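PDB 4P9F: HTH-type transcriptional regulator mcbR from Escherichia coli UMEA 3718-1, which is important for biofilm formation and represses expression of McbA by binding its promoter region, which prevents colanic acid overproduction and mucoidy. Local coordinates for residues D121-I126 against Y162-I167; E108-L113 against N178-L183; L29-L34 against Q64-P69. All blocks are in the same frame, centred on the assembly; numbering follows the deposited sequence.

In the fold
Contacts 1 and 2 both join helices of the all-helical C-terminal FCD domain, whereas contact 3 lies in the N-terminal winged helix-turn-helix domain. The first two touch: helices 100-119 and 122-138, consecutive in the chain, bring I125 O within 3.4 Å of L113 CD1, and helices 161-166 and 177-187 supply the other sides. Contact 2 is buried and made of leucine and aromatic side chains. Contact 1 is partly buried, mixing selenomethionine and isoleucine packing with a tyrosine whose hydroxyl bonds to the N-terminal domain. Contact 3, also partly buried, relies instead on main-chain hydrogen bonds between strands; its centre is about 36 Å from that of contact 2.

Contact 1: residues D121-I126 against Y162-I167; sequences DMEQII and YLYEAI
M122 and Y164 are the closest pair of backbone positions, with CA atoms 6.5 Å apart, where the start of helix 122-138 runs roughly antiparallel to the short helix 161-166, the segment axes at 145° and 10.5 Å apart at closest approach. Both belong to the helical FCD domain of this GntR-family regulator. M122, a selenomethionine, carries much of the packing. M122 CG, anti to the backbone N (chi1 176°), lies 4.2 Å from the centroid of the Y164 ring in an off-centre CH-pi contact. The chain then bends at both following torsions, and M122 CE ends 3.4 Å from I167 O, close also to L163 O and to CB and CG2 of I167. M122 CE thus lies against the end of helix 161-166, where the chain leaves helical geometry at I167.

The Y164 ring lies alongside the first turn of helix 122-138. E123 CB sits at its edge, in the ring plane, while the Y164 hydroxyl passes 3.5 Å from E123 CA and donates its hydrogen bond outside the contact, to I20 O in the loop after helix 6-19, which links this corner to the N-terminal part of the chain. L163 also packs on I208 and L209 of helix 191-210. One turn beyond M122, I126 CD1 is wedged between two partners, 3.7 Å from L163 CD1 and 3.6 Å from Y164 OH.

Contact 2: residues E108-L113 against N178-L183; sequences ELLEKL and NYHLLL
The Y179 ring receives L113 CD2 on one face: the methyl stands 3.9 Å above the plane, over the ring centre, in a CH-pi contact whose approach is only 8° off the ring normal. The two side chains cross at about a right angle, with the leucine pointing a single methyl at the ring. L110 meets the same tyrosine nearer its root, L110 CD1 lying 3.5 Å from Y179 CB and coming obliquely to the ring. L110 CD2 lies 3.8 Å from H180 ND1, oblique to that ring, and as near to L183 CD2, one turn beyond Y179. L110 therefore packs against Y179, H180 and L183, its two methyls divided among three side chains. Its chi1 is -139°, away from the staggered positions.

The phenol oxygen of Y179 is anchored beyond the pair by a hydrogen bond with N205 ND2 of helix 191-210, while L110 also touches F132 of helix 122-138. The helices run almost exactly antiparallel (177°), their segment axes 10.9 Å apart at closest approach. Such packing of antiparallel helices through leucines and an aromatic ring, with neighbouring helices closing the sides, is characteristic of the helical bundle of the FCD domain.

Contact 3: residues L29-L34 against Q64-P69; sequences LITKNL and QAFTVP
L29 and F66 form an antiparallel hydrogen-bonded pair in which both main-chain donors and acceptors are used. L29 N donates to F66 O at 2.7 Å with an almost straight N-H (170°), the donor tilted from the carbonyl plane. In return F66 N donates to L29 O at 2.9 Å, this time in the carbonyl plane. The next pair, I30 with A65, is non-hydrogen-bonded, and A65 CB comes within 3.2 Å of L29 O.

Past this pair the first strand turns into helix 31-38, with I30 as its N-cap residue, and Q64 O serves the helix start. T31 N reaches Q64 O only weakly, at 3.5 Å. T31 OG1 lies 3.2 Å from Q64 O, placed by a chi1 of -51° that sets the hydroxyl beside the backbone N. A water bridges K32 N, from which it accepts at 2.8 Å, and Q64 O, to which it donates, so the first amides of the helix meet the same carbonyl, one weakly and one through the water. T31 OG1 also sits at the edge of the F66 ring, in its plane, 3.3 Å from F66 CE1. On the F66 side of the sheet L29 CD1 packs obliquely on V68 CG2.

Strands 59-61 and 65-67 form the wing hairpin of the winged helix-turn-helix domain, with T67 hydrogen-bonded to S59, and strand 28-30 completes a three-stranded sheet with strand 65-67 in the middle. Helix 31-38 opens the DNA-binding helix-turn-helix, and T31 and F66 both rest on L49 of helix 42-54.

Contact 1: residues D121-I126 against Y162-I167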
ATOM      1  N   ASP A 121      -3.034  29.656  -7.373  1.00 49.54           N
ATOM      2  CA  ASP A 121      -3.224  28.460  -8.189  1.00 46.16           C
ATOM      3  C   ASP A 121      -3.362  27.200  -7.324  1.00 45.06           C
ATOM      4  O   ASP A 121      -2.367  26.591  -6.920  1.00 43.98           O
ATOM      5  CB  ASP A 121      -2.061  28.314  -9.171  1.00 46.21           C
ATOM      6  CG  ASP A 121      -2.350  27.326 -10.276  1.00 49.44           C
ATOM      7  OD1 ASP A 121      -3.221  26.446 -10.092  1.00 48.15           O
ATOM      8  OD2 ASP A 121      -1.711  27.439 -11.342  1.00 60.87           O
HETATM    9  N   MSE A 122      -4.596  26.803  -7.046  1.00 39.62           N
HETATM   10  CA  MSE A 122      -4.812  25.758  -6.061  1.00 40.20           C
HETATM   11  C   MSE A 122      -4.263  24.430  -6.552  1.00 41.58           C
HETATM   12  O   MSE A 122      -3.694  23.674  -5.776  1.00 40.23           O
HETATM   13  CB  MSE A 122      -6.292  25.616  -5.714  1.00 35.19           C
HETATM   14  CG  MSE A 122      -6.559  24.444  -4.750  1.00 32.37           C
HETATM   15 SE   MSE A 122      -5.747  24.702  -3.001  0.64 43.91          SE
HETATM   16  CE  MSE A 122      -7.056  25.934  -2.277  1.00 35.62           C
ATOM     17  N   GLU A 123      -4.425  24.146  -7.841  1.00 40.30           N
ATOM     18  CA  GLU A 123      -3.948  22.872  -8.381  1.00 40.09           C
ATOM     19  C   GLU A 123      -2.423  22.737  -8.268  1.00 32.81           C
ATOM     20  O   GLU A 123      -1.909  21.687  -7.886  1.00 34.88           O
ATOM     21  CB  GLU A 123      -4.396  22.704  -9.829  1.00 39.16           C
ATOM     22  CG  GLU A 123      -3.943  21.384 -10.410  1.00 41.51           C
ATOM     23  CD  GLU A 123      -4.337  21.233 -11.869  1.00 55.51           C
ATOM     24  OE1 GLU A 123      -5.020  22.138 -12.390  1.00 63.35           O
ATOM     25  OE2 GLU A 123      -3.948  20.224 -12.494  1.00 60.43           O
ATOM     26  N   GLN A 124      -1.721  23.820  -8.573  1.00 35.24           N
ATOM     27  CA  GLN A 124      -0.270  23.870  -8.482  1.00 34.17           C
ATOM     28  C   GLN A 124       0.213  23.774  -7.038  1.00 33.39           C
ATOM     29  O   GLN A 124       1.220  23.132  -6.763  1.00 39.94           O
ATOM     30  CB  GLN A 124       0.233  25.159  -9.131  1.00 36.18           C
ATOM     31  CG  GLN A 124       0.631  24.968 -10.575  1.00 54.19           C
ATOM     32  CD  GLN A 124       1.823  24.032 -10.722  1.00 65.29           C
ATOM     33  OE1 GLN A 124       1.670  22.810 -10.882  1.00 60.91           O
ATOM     34  NE2 GLN A 124       3.025  24.608 -10.679  1.00 69.70           N
ATOM     35  N   ILE A 125      -0.514  24.389  -6.113  1.00 32.94           N
ATOM     36  CA  ILE A 125      -0.228  24.235  -4.687  1.00 34.16           C
ATOM     37  C   ILE A 125      -0.291  22.758  -4.280  1.00 38.15           C
ATOM     38  O   ILE A 125       0.596  22.215  -3.609  1.00 36.37           O
ATOM     39  CB  ILE A 125      -1.231  25.021  -3.816  1.00 37.53           C
ATOM     40  CG1 ILE A 125      -1.066  26.530  -4.018  1.00 43.25           C
ATOM     41  CG2 ILE A 125      -1.083  24.631  -2.329  1.00 29.22           C
ATOM     42  CD1 ILE A 125      -2.071  27.339  -3.256  1.00 41.05           C
ATOM     43  N   ILE A 126      -1.372  22.111  -4.681  1.00 32.36           N
ATOM     44  CA  ILE A 126      -1.544  20.709  -4.359  1.00 33.06           C
ATOM     45  C   ILE A 126      -0.454  19.871  -5.025  1.00 32.75           C
ATOM     46  O   ILE A 126       0.196  19.053  -4.372  1.00 30.76           O
ATOM     47  CB  ILE A 126      -2.935  20.236  -4.788  1.00 39.38           C
ATOM     48  CG1 ILE A 126      -3.989  20.955  -3.932  1.00 36.84           C
ATOM     49  CG2 ILE A 126      -3.062  18.738  -4.622  1.00 35.47           C
ATOM     50  CD1 ILE A 126      -5.426  20.681  -4.343  1.00 37.14           C
ATOM     51  N   TYR A 162     -12.796  19.126  -2.554  1.00 36.91           N
ATOM     52  CA  TYR A 162     -13.361  20.194  -1.736  1.00 38.27           C
ATOM     53  C   TYR A 162     -12.517  21.474  -1.748  1.00 37.98           C
ATOM     54  O   TYR A 162     -13.049  22.586  -1.702  1.00 39.53           O
ATOM     55  CB  TYR A 162     -13.509  19.677  -0.305  1.00 33.06           C
ATOM     56  CG  TYR A 162     -13.755  20.732   0.751  1.00 37.60           C
ATOM     57  CD1 TYR A 162     -15.022  21.292   0.919  1.00 35.07           C
ATOM     58  CD2 TYR A 162     -12.735  21.151   1.593  1.00 44.89           C
ATOM     59  CE1 TYR A 162     -15.259  22.230   1.890  1.00 36.37           C
ATOM     60  CE2 TYR A 162     -12.964  22.099   2.573  1.00 49.20           C
ATOM     61  CZ  TYR A 162     -14.225  22.637   2.714  1.00 42.03           C
ATOM     62  OH  TYR A 162     -14.445  23.582   3.685  1.00 51.11           O
ATOM     63  N   LEU A 163     -11.201  21.312  -1.844  1.00 36.95           N
ATOM     64  CA  LEU A 163     -10.272  22.444  -1.827  1.00 37.80           C
ATOM     65  C   LEU A 163     -10.507  23.466  -2.942  1.00 42.73           C
ATOM     66  O   LEU A 163     -10.381  24.678  -2.722  1.00 43.05           O
ATOM     67  CB  LEU A 163      -8.827  21.938  -1.914  1.00 42.69           C
ATOM     68  CG  LEU A 163      -8.388  21.024  -0.766  1.00 41.47           C
ATOM     69  CD1 LEU A 163      -6.960  20.515  -0.964  1.00 36.71           C
ATOM     70  CD2 LEU A 163      -8.530  21.757   0.560  1.00 43.45           C
ATOM     71  N   TYR A 164     -10.855  22.984  -4.130  1.00 39.04           N
ATOM     72  CA  TYR A 164     -10.998  23.874  -5.264  1.00 42.68           C
ATOM     73  C   TYR A 164     -12.208  24.776  -5.109  1.00 51.45           C
ATOM     74  O   TYR A 164     -12.162  25.949  -5.469  1.00 54.20           O
ATOM     75  CB  TYR A 164     -11.100  23.067  -6.564  1.00 40.09           C
ATOM     76  CG  TYR A 164      -9.823  22.331  -6.896  1.00 41.26           C
ATOM     77  CD1 TYR A 164      -8.780  22.982  -7.538  1.00 41.54           C
ATOM     78  CD2 TYR A 164      -9.655  20.991  -6.559  1.00 41.62           C
ATOM     79  CE1 TYR A 164      -7.617  22.336  -7.838  1.00 40.82           C
ATOM     80  CE2 TYR A 164      -8.477  20.319  -6.860  1.00 36.81           C
ATOM     81  CZ  TYR A 164      -7.459  21.005  -7.501  1.00 42.46           C
ATOM     82  OH  TYR A 164      -6.280  20.378  -7.826  1.00 34.66           O
ATOM     83  N   GLU A 165     -13.251  24.252  -4.484  1.00 52.78           N
ATOM     84  CA  GLU A 165     -14.518  24.959  -4.409  1.00 63.03           C
ATOM     85  C   GLU A 165     -14.579  25.887  -3.207  1.00 51.71           C
ATOM     86  O   GLU A 165     -15.120  26.992  -3.291  1.00 59.01           O
ATOM     87  CB  GLU A 165     -15.681  23.964  -4.360  1.00 73.41           C
ATOM     88  N   ALA A 166     -13.988  25.467  -2.096  1.00 41.56           N
ATOM     89  CA  ALA A 166     -14.257  26.152  -0.843  1.00 45.35           C
ATOM     90  C   ALA A 166     -13.078  26.877  -0.207  1.00 49.62           C
ATOM     91  O   ALA A 166     -13.281  27.785   0.597  1.00 54.23           O
ATOM     92  CB  ALA A 166     -14.808  25.145   0.159  1.00 43.66           C
ATOM     93  N   ILE A 167     -11.858  26.506  -0.561  1.00 46.49           N
ATOM     94  CA  ILE A 167     -10.701  27.065   0.135  1.00 44.13           C
ATOM     95  C   ILE A 167     -10.046  28.197  -0.638  1.00 50.39           C
ATOM     96  O   ILE A 167      -9.676  28.032  -1.803  1.00 54.84           O
ATOM     97  CB  ILE A 167      -9.651  25.988   0.438  1.00 42.47           C
ATOM     98  CG1 ILE A 167     -10.279  24.868   1.263  1.00 40.29           C
ATOM     99  CG2 ILE A 167      -8.450  26.594   1.150  1.00 45.11           C
ATOM    100  CD1 ILE A 167     -10.922  25.330   2.542  1.00 40.85           C
TER

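Contact 2: residues E108-L113 against N178-L183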
ATOM      1  N   GLU A 108      14.127  24.561  -4.713  1.00 56.49           N
ATOM      2  CA  GLU A 108      13.459  25.062  -5.923  1.00 54.46           C
ATOM      3  C   GLU A 108      11.956  24.735  -5.901  1.00 45.72           C
ATOM      4  O   GLU A 108      11.117  25.579  -6.213  1.00 45.20           O
ATOM      5  CB  GLU A 108      14.111  24.488  -7.189  1.00 51.70           C
ATOM      6  CG  GLU A 108      15.577  24.830  -7.362  1.00 61.45           C
ATOM      7  CD  GLU A 108      16.161  24.279  -8.656  1.00 79.07           C
ATOM      8  OE1 GLU A 108      15.382  23.989  -9.597  1.00 82.08           O
ATOM      9  OE2 GLU A 108      17.403  24.158  -8.740  1.00 84.11           O
ATOM     10  N   LEU A 109      11.616  23.511  -5.517  1.00 49.73           N
ATOM     11  CA  LEU A 109      10.206  23.131  -5.430  1.00 47.94           C
ATOM     12  C   LEU A 109       9.459  24.006  -4.416  1.00 45.43           C
ATOM     13  O   LEU A 109       8.324  24.407  -4.651  1.00 47.77           O
ATOM     14  CB  LEU A 109      10.079  21.648  -5.077  1.00 43.99           C
ATOM     15  CG  LEU A 109      10.381  20.683  -6.229  1.00 43.95           C
ATOM     16  CD1 LEU A 109      10.392  19.255  -5.747  1.00 39.42           C
ATOM     17  CD2 LEU A 109       9.349  20.833  -7.332  1.00 42.58           C
ATOM     18  N   LEU A 110      10.121  24.350  -3.316  1.00 48.92           N
ATOM     19  CA  LEU A 110       9.523  25.199  -2.290  1.00 41.74           C
ATOM     20  C   LEU A 110       9.197  26.593  -2.815  1.00 43.40           C
ATOM     21  O   LEU A 110       8.169  27.187  -2.471  1.00 40.37           O
ATOM     22  CB  LEU A 110      10.472  25.306  -1.092  1.00 45.63           C
ATOM     23  CG  LEU A 110       9.828  25.248   0.285  1.00 57.67           C
ATOM     24  CD1 LEU A 110       8.871  24.079   0.323  1.00 58.07           C
ATOM     25  CD2 LEU A 110      10.895  25.081   1.346  1.00 62.89           C
ATOM     26  N   GLU A 111      10.082  27.112  -3.659  1.00 47.26           N
ATOM     27  CA  GLU A 111       9.851  28.402  -4.305  1.00 47.59           C
ATOM     28  C   GLU A 111       8.645  28.320  -5.241  1.00 45.43           C
ATOM     29  O   GLU A 111       7.826  29.241  -5.286  1.00 46.91           O
ATOM     30  CB  GLU A 111      11.079  28.847  -5.080  1.00 51.61           C
ATOM     31  CG  GLU A 111      12.299  29.075  -4.206  1.00 59.45           C
ATOM     32  CD  GLU A 111      13.526  29.469  -5.001  1.00 69.25           C
ATOM     33  OE1 GLU A 111      14.616  29.501  -4.396  1.00 68.71           O
ATOM     34  OE2 GLU A 111      13.404  29.753  -6.218  1.00 76.37           O
ATOM     35  N   LYS A 112       8.549  27.220  -5.988  1.00 44.72           N
ATOM     36  CA  LYS A 112       7.392  26.976  -6.853  1.00 43.87           C
ATOM     37  C   LYS A 112       6.114  26.984  -6.024  1.00 43.30           C
ATOM     38  O   LYS A 112       5.098  27.569  -6.421  1.00 44.39           O
ATOM     39  CB  LYS A 112       7.519  25.633  -7.571  1.00 47.55           C
ATOM     40  CG  LYS A 112       8.635  25.562  -8.600  1.00 55.19           C
ATOM     41  CD  LYS A 112       8.499  26.617  -9.657  1.00 56.36           C
ATOM     42  CE  LYS A 112       9.638  26.496 -10.666  1.00 62.03           C
ATOM     43  NZ  LYS A 112       9.465  27.412 -11.826  1.00 70.36           N
ATOM     44  N   LEU A 113       6.175  26.352  -4.848  1.00 41.18           N
ATOM     45  CA  LEU A 113       5.005  26.268  -3.978  1.00 40.50           C
ATOM     46  C   LEU A 113       4.552  27.654  -3.526  1.00 44.45           C
ATOM     47  O   LEU A 113       3.361  27.969  -3.577  1.00 48.20           O
ATOM     48  CB  LEU A 113       5.299  25.384  -2.749  1.00 39.79           C
ATOM     49  CG  LEU A 113       4.122  25.110  -1.814  1.00 38.77           C
ATOM     50  CD1 LEU A 113       2.960  24.457  -2.577  1.00 43.99           C
ATOM     51  CD2 LEU A 113       4.527  24.264  -0.587  1.00 40.23           C
ATOM     52  N   ASN A 178       5.918  25.716   7.646  1.00 37.83           N
ATOM     53  CA  ASN A 178       6.261  24.355   8.037  1.00 34.30           C
ATOM     54  C   ASN A 178       7.111  23.634   6.995  1.00 31.66           C
ATOM     55  O   ASN A 178       7.921  22.778   7.353  1.00 34.73           O
ATOM     56  CB  ASN A 178       4.996  23.537   8.337  1.00 41.79           C
ATOM     57  CG  ASN A 178       4.437  23.807   9.735  1.00 51.89           C
ATOM     58  OD1 ASN A 178       5.186  24.079  10.677  1.00 45.45           O
ATOM     59  ND2 ASN A 178       3.120  23.725   9.873  1.00 55.24           N
ATOM     60  N   TYR A 179       6.956  24.001   5.724  1.00 31.45           N
ATOM     61  CA  TYR A 179       7.747  23.408   4.645  1.00 33.22           C
ATOM     62  C   TYR A 179       9.192  23.918   4.710  1.00 33.14           C
ATOM     63  O   TYR A 179      10.136  23.141   4.548  1.00 32.90           O
ATOM     64  CB  TYR A 179       7.125  23.718   3.279  1.00 35.10           C
ATOM     65  CG  TYR A 179       5.847  22.956   2.994  1.00 41.32           C
ATOM     66  CD1 TYR A 179       4.635  23.393   3.515  1.00 42.23           C
ATOM     67  CD2 TYR A 179       5.845  21.810   2.209  1.00 36.64           C
ATOM     68  CE1 TYR A 179       3.461  22.710   3.274  1.00 36.28           C
ATOM     69  CE2 TYR A 179       4.661  21.115   1.956  1.00 37.55           C
ATOM     70  CZ  TYR A 179       3.476  21.578   2.497  1.00 35.77           C
ATOM     71  OH  TYR A 179       2.286  20.916   2.267  1.00 41.39           O
ATOM     72  N   HIS A 180       9.355  25.215   4.963  1.00 32.55           N
ATOM     73  CA  HIS A 180      10.674  25.796   5.200  1.00 38.83           C
ATOM     74  C   HIS A 180      11.375  25.108   6.366  1.00 36.19           C
ATOM     75  O   HIS A 180      12.548  24.752   6.278  1.00 34.34           O
ATOM     76  CB  HIS A 180      10.567  27.300   5.508  1.00 45.55           C
ATOM     77  CG  HIS A 180      10.199  28.139   4.325  1.00 53.57           C
ATOM     78  ND1 HIS A 180      11.052  28.332   3.260  1.00 57.82           N
ATOM     79  CD2 HIS A 180       9.080  28.846   4.045  1.00 58.68           C
ATOM     80  CE1 HIS A 180      10.471  29.117   2.371  1.00 58.89           C
ATOM     81  NE2 HIS A 180       9.275  29.445   2.823  1.00 57.15           N
ATOM     82  N   LEU A 181      10.627  24.888   7.445  1.00 34.65           N
ATOM     83  CA  LEU A 181      11.169  24.264   8.639  1.00 35.19           C
ATOM     84  C   LEU A 181      11.567  22.807   8.360  1.00 32.45           C
ATOM     85  O   LEU A 181      12.592  22.338   8.837  1.00 32.15           O
ATOM     86  CB  LEU A 181      10.153  24.356   9.784  1.00 32.24           C
ATOM     87  CG  LEU A 181       9.929  25.768  10.339  1.00 39.63           C
ATOM     88  CD1 LEU A 181       8.862  25.774  11.426  1.00 36.16           C
ATOM     89  CD2 LEU A 181      11.248  26.317  10.898  1.00 39.03           C
ATOM     90  N   LEU A 182      10.759  22.104   7.574  1.00 31.51           N
ATOM     91  CA  LEU A 182      11.089  20.735   7.199  1.00 29.75           C
ATOM     92  C   LEU A 182      12.383  20.687   6.376  1.00 30.74           C
ATOM     93  O   LEU A 182      13.246  19.836   6.594  1.00 30.83           O
ATOM     94  CB  LEU A 182       9.946  20.102   6.408  1.00 28.52           C
ATOM     95  CG  LEU A 182      10.234  18.713   5.873  1.00 32.78           C
ATOM     96  CD1 LEU A 182      10.540  17.777   7.040  1.00 30.09           C
ATOM     97  CD2 LEU A 182       9.052  18.187   5.052  1.00 28.19           C
ATOM     98  N   LEU A 183      12.516  21.599   5.425  1.00 31.65           N
ATOM     99  CA  LEU A 183      13.713  21.619   4.596  1.00 35.36           C
ATOM    100  C   LEU A 183      14.958  21.938   5.445  1.00 36.79           C
ATOM    101  O   LEU A 183      16.008  21.330   5.256  1.00 35.94           O
ATOM    102  CB  LEU A 183      13.554  22.619   3.445  1.00 43.31           C
ATOM    103  CG  LEU A 183      14.707  22.618   2.443  1.00 47.44           C
ATOM    104  CD1 LEU A 183      14.963  21.198   1.982  1.00 43.27           C
ATOM    105  CD2 LEU A 183      14.417  23.530   1.261  1.00 49.00           C
TER

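Contact 3: residues L29-L34 against Q64-P69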
ATOM      1  N   LEU A  29     -17.363   8.025 -14.670  1.00 21.72           N
ATOM      2  CA  LEU A  29     -16.375   8.115 -15.745  1.00 23.25           C
ATOM      3  C   LEU A  29     -16.743   7.166 -16.875  1.00 26.37           C
ATOM      4  O   LEU A  29     -16.812   5.955 -16.660  1.00 29.33           O
ATOM      5  CB  LEU A  29     -14.983   7.784 -15.208  1.00 22.60           C
ATOM      6  CG  LEU A  29     -14.613   8.488 -13.897  1.00 28.42           C
ATOM      7  CD1 LEU A  29     -13.224   8.038 -13.396  1.00 22.10           C
ATOM      8  CD2 LEU A  29     -14.669  10.007 -14.055  1.00 23.81           C
ATOM      9  N   ILE A  30     -16.889   7.691 -18.083  1.00 27.76           N
ATOM     10  CA  ILE A  30     -17.301   6.867 -19.221  1.00 31.22           C
ATOM     11  C   ILE A  30     -16.072   6.577 -20.083  1.00 27.45           C
ATOM     12  O   ILE A  30     -15.445   7.502 -20.611  1.00 24.20           O
ATOM     13  CB  ILE A  30     -18.432   7.551 -20.054  1.00 29.10           C
ATOM     14  CG1 ILE A  30     -19.709   7.696 -19.214  1.00 35.38           C
ATOM     15  CG2 ILE A  30     -18.732   6.779 -21.367  1.00 22.40           C
ATOM     16  CD1 ILE A  30     -19.902   9.056 -18.619  1.00 44.23           C
ATOM     17  N   THR A  31     -15.683   5.303 -20.150  1.00 17.70           N
ATOM     18  CA  THR A  31     -14.495   4.877 -20.902  1.00 21.29           C
ATOM     19  C   THR A  31     -14.413   5.508 -22.309  1.00 25.93           C
ATOM     20  O   THR A  31     -13.386   6.066 -22.701  1.00 22.12           O
ATOM     21  CB  THR A  31     -14.478   3.338 -20.999  1.00 27.83           C
ATOM     22  OG1 THR A  31     -14.647   2.799 -19.680  1.00 26.78           O
ATOM     23  CG2 THR A  31     -13.182   2.829 -21.584  1.00 24.51           C
ATOM     24  N   LYS A  32     -15.514   5.436 -23.048  1.00 24.53           N
ATOM     25  CA  LYS A  32     -15.604   5.978 -24.399  1.00 22.89           C
ATOM     26  C   LYS A  32     -15.292   7.491 -24.458  1.00 24.18           C
ATOM     27  O   LYS A  32     -14.581   7.945 -25.357  1.00 21.75           O
ATOM     28  CB  LYS A  32     -17.003   5.711 -24.965  1.00 25.20           C
ATOM     29  CG  LYS A  32     -17.222   6.254 -26.368  1.00 39.06           C
ATOM     30  CD  LYS A  32     -16.383   5.523 -27.398  1.00 45.13           C
ATOM     31  CE  LYS A  32     -17.251   4.678 -28.322  1.00 61.50           C
ATOM     32  NZ  LYS A  32     -18.296   5.479 -29.036  1.00 61.76           N
ATOM     33  N   ASN A  33     -15.851   8.264 -23.525  1.00 21.49           N
ATOM     34  CA  ASN A  33     -15.559   9.706 -23.435  1.00 26.55           C
ATOM     35  C   ASN A  33     -14.082   9.948 -23.240  1.00 24.54           C
ATOM     36  O   ASN A  33     -13.499  10.839 -23.845  1.00 25.07           O
ATOM     37  CB  ASN A  33     -16.296  10.371 -22.270  1.00 24.17           C
ATOM     38  CG  ASN A  33     -17.790  10.508 -22.495  1.00 30.70           C
ATOM     39  OD1 ASN A  33     -18.346   9.983 -23.448  1.00 40.18           O
ATOM     40  ND2 ASN A  33     -18.448  11.216 -21.586  1.00 32.47           N
ATOM     41  N   LEU A  34     -13.476   9.172 -22.354  1.00 23.04           N
ATOM     42  CA  LEU A  34     -12.064   9.381 -22.054  1.00 26.09           C
ATOM     43  C   LEU A  34     -11.211   9.029 -23.279  1.00 19.16           C
ATOM     44  O   LEU A  34     -10.271   9.736 -23.600  1.00 22.61           O
ATOM     45  CB  LEU A  34     -11.632   8.546 -20.845  1.00 26.92           C
ATOM     46  CG  LEU A  34     -10.185   8.801 -20.390  1.00 22.36           C
ATOM     47  CD1 LEU A  34      -9.899  10.300 -20.276  1.00 25.83           C
ATOM     48  CD2 LEU A  34      -9.913   8.075 -19.042  1.00 20.61           C
ATOM     49  N   GLN A  64     -20.012  -0.080 -19.102  1.00 43.12           N
ATOM     50  CA  GLN A  64     -18.648   0.319 -19.509  1.00 41.62           C
ATOM     51  C   GLN A  64     -18.226   1.676 -18.941  1.00 35.89           C
ATOM     52  O   GLN A  64     -17.812   2.611 -19.666  1.00 30.64           O
ATOM     53  CB  GLN A  64     -18.536   0.316 -21.042  1.00 44.92           C
ATOM     54  CG  GLN A  64     -18.722  -1.079 -21.643  1.00 60.15           C
ATOM     55  CD  GLN A  64     -18.819  -1.068 -23.158  1.00 74.91           C
ATOM     56  OE1 GLN A  64     -19.004  -0.019 -23.776  1.00 79.64           O
ATOM     57  NE2 GLN A  64     -18.694  -2.246 -23.767  1.00 81.86           N
ATOM     58  N   ALA A  65     -18.364   1.780 -17.628  1.00 30.75           N
ATOM     59  CA  ALA A  65     -18.083   3.027 -16.926  1.00 29.82           C
ATOM     60  C   ALA A  65     -17.567   2.708 -15.531  1.00 24.48           C
ATOM     61  O   ALA A  65     -17.581   1.553 -15.083  1.00 27.71           O
ATOM     62  CB  ALA A  65     -19.339   3.925 -16.871  1.00 29.08           C
ATOM     63  N   PHE A  66     -17.071   3.743 -14.870  1.00 30.46           N
ATOM     64  CA  PHE A  66     -16.476   3.631 -13.554  1.00 30.78           C
ATOM     65  C   PHE A  66     -16.903   4.791 -12.675  1.00 33.65           C
ATOM     66  O   PHE A  66     -17.367   5.811 -13.188  1.00 31.98           O
ATOM     67  CB  PHE A  66     -14.954   3.583 -13.691  1.00 28.96           C
ATOM     68  CG  PHE A  66     -14.486   2.467 -14.554  1.00 26.85           C
ATOM     69  CD1 PHE A  66     -14.400   2.616 -15.932  1.00 21.16           C
ATOM     70  CD2 PHE A  66     -14.199   1.241 -14.003  1.00 28.69           C
ATOM     71  CE1 PHE A  66     -13.995   1.573 -16.736  1.00 24.10           C
ATOM     72  CE2 PHE A  66     -13.789   0.183 -14.811  1.00 30.93           C
ATOM     73  CZ  PHE A  66     -13.681   0.358 -16.173  1.00 23.71           C
ATOM     74  N   THR A  67     -16.810   4.643 -11.360  1.00 24.49           N
ATOM     75  CA  THR A  67     -17.073   5.816 -10.536  1.00 29.03           C
ATOM     76  C   THR A  67     -15.904   6.065  -9.612  1.00 23.32           C
ATOM     77  O   THR A  67     -15.228   5.133  -9.155  1.00 25.18           O
ATOM     78  CB  THR A  67     -18.372   5.714  -9.685  1.00 35.25           C
ATOM     79  OG1 THR A  67     -18.314   4.547  -8.872  1.00 43.72           O
ATOM     80  CG2 THR A  67     -19.633   5.678 -10.567  1.00 39.69           C
ATOM     81  N   VAL A  68     -15.660   7.352  -9.390  1.00 29.69           N
ATOM     82  CA  VAL A  68     -14.691   7.832  -8.416  1.00 24.12           C
ATOM     83  C   VAL A  68     -15.254   7.515  -7.027  1.00 27.69           C
ATOM     84  O   VAL A  68     -16.419   7.802  -6.753  1.00 25.80           O
ATOM     85  CB  VAL A  68     -14.437   9.335  -8.602  1.00 27.66           C
ATOM     86  CG1 VAL A  68     -13.468   9.858  -7.535  1.00 26.24           C
ATOM     87  CG2 VAL A  68     -13.925   9.606 -10.045  1.00 21.82           C
ATOM     88  N   PRO A  69     -14.453   6.874  -6.166  1.00 27.85           N
ATOM     89  CA  PRO A  69     -14.976   6.477  -4.852  1.00 29.24           C
ATOM     90  C   PRO A  69     -15.402   7.656  -3.996  1.00 32.94           C
ATOM     91  O   PRO A  69     -14.878   8.751  -4.166  1.00 25.60           O
ATOM     92  CB  PRO A  69     -13.796   5.741  -4.206  1.00 34.23           C
ATOM     93  CG  PRO A  69     -12.971   5.288  -5.345  1.00 28.11           C
ATOM     94  CD  PRO A  69     -13.083   6.382  -6.375  1.00 23.30           C
TER
HETATM   95  O   HOH W   1     -17.671   3.685 -22.479  1.00 30.79           O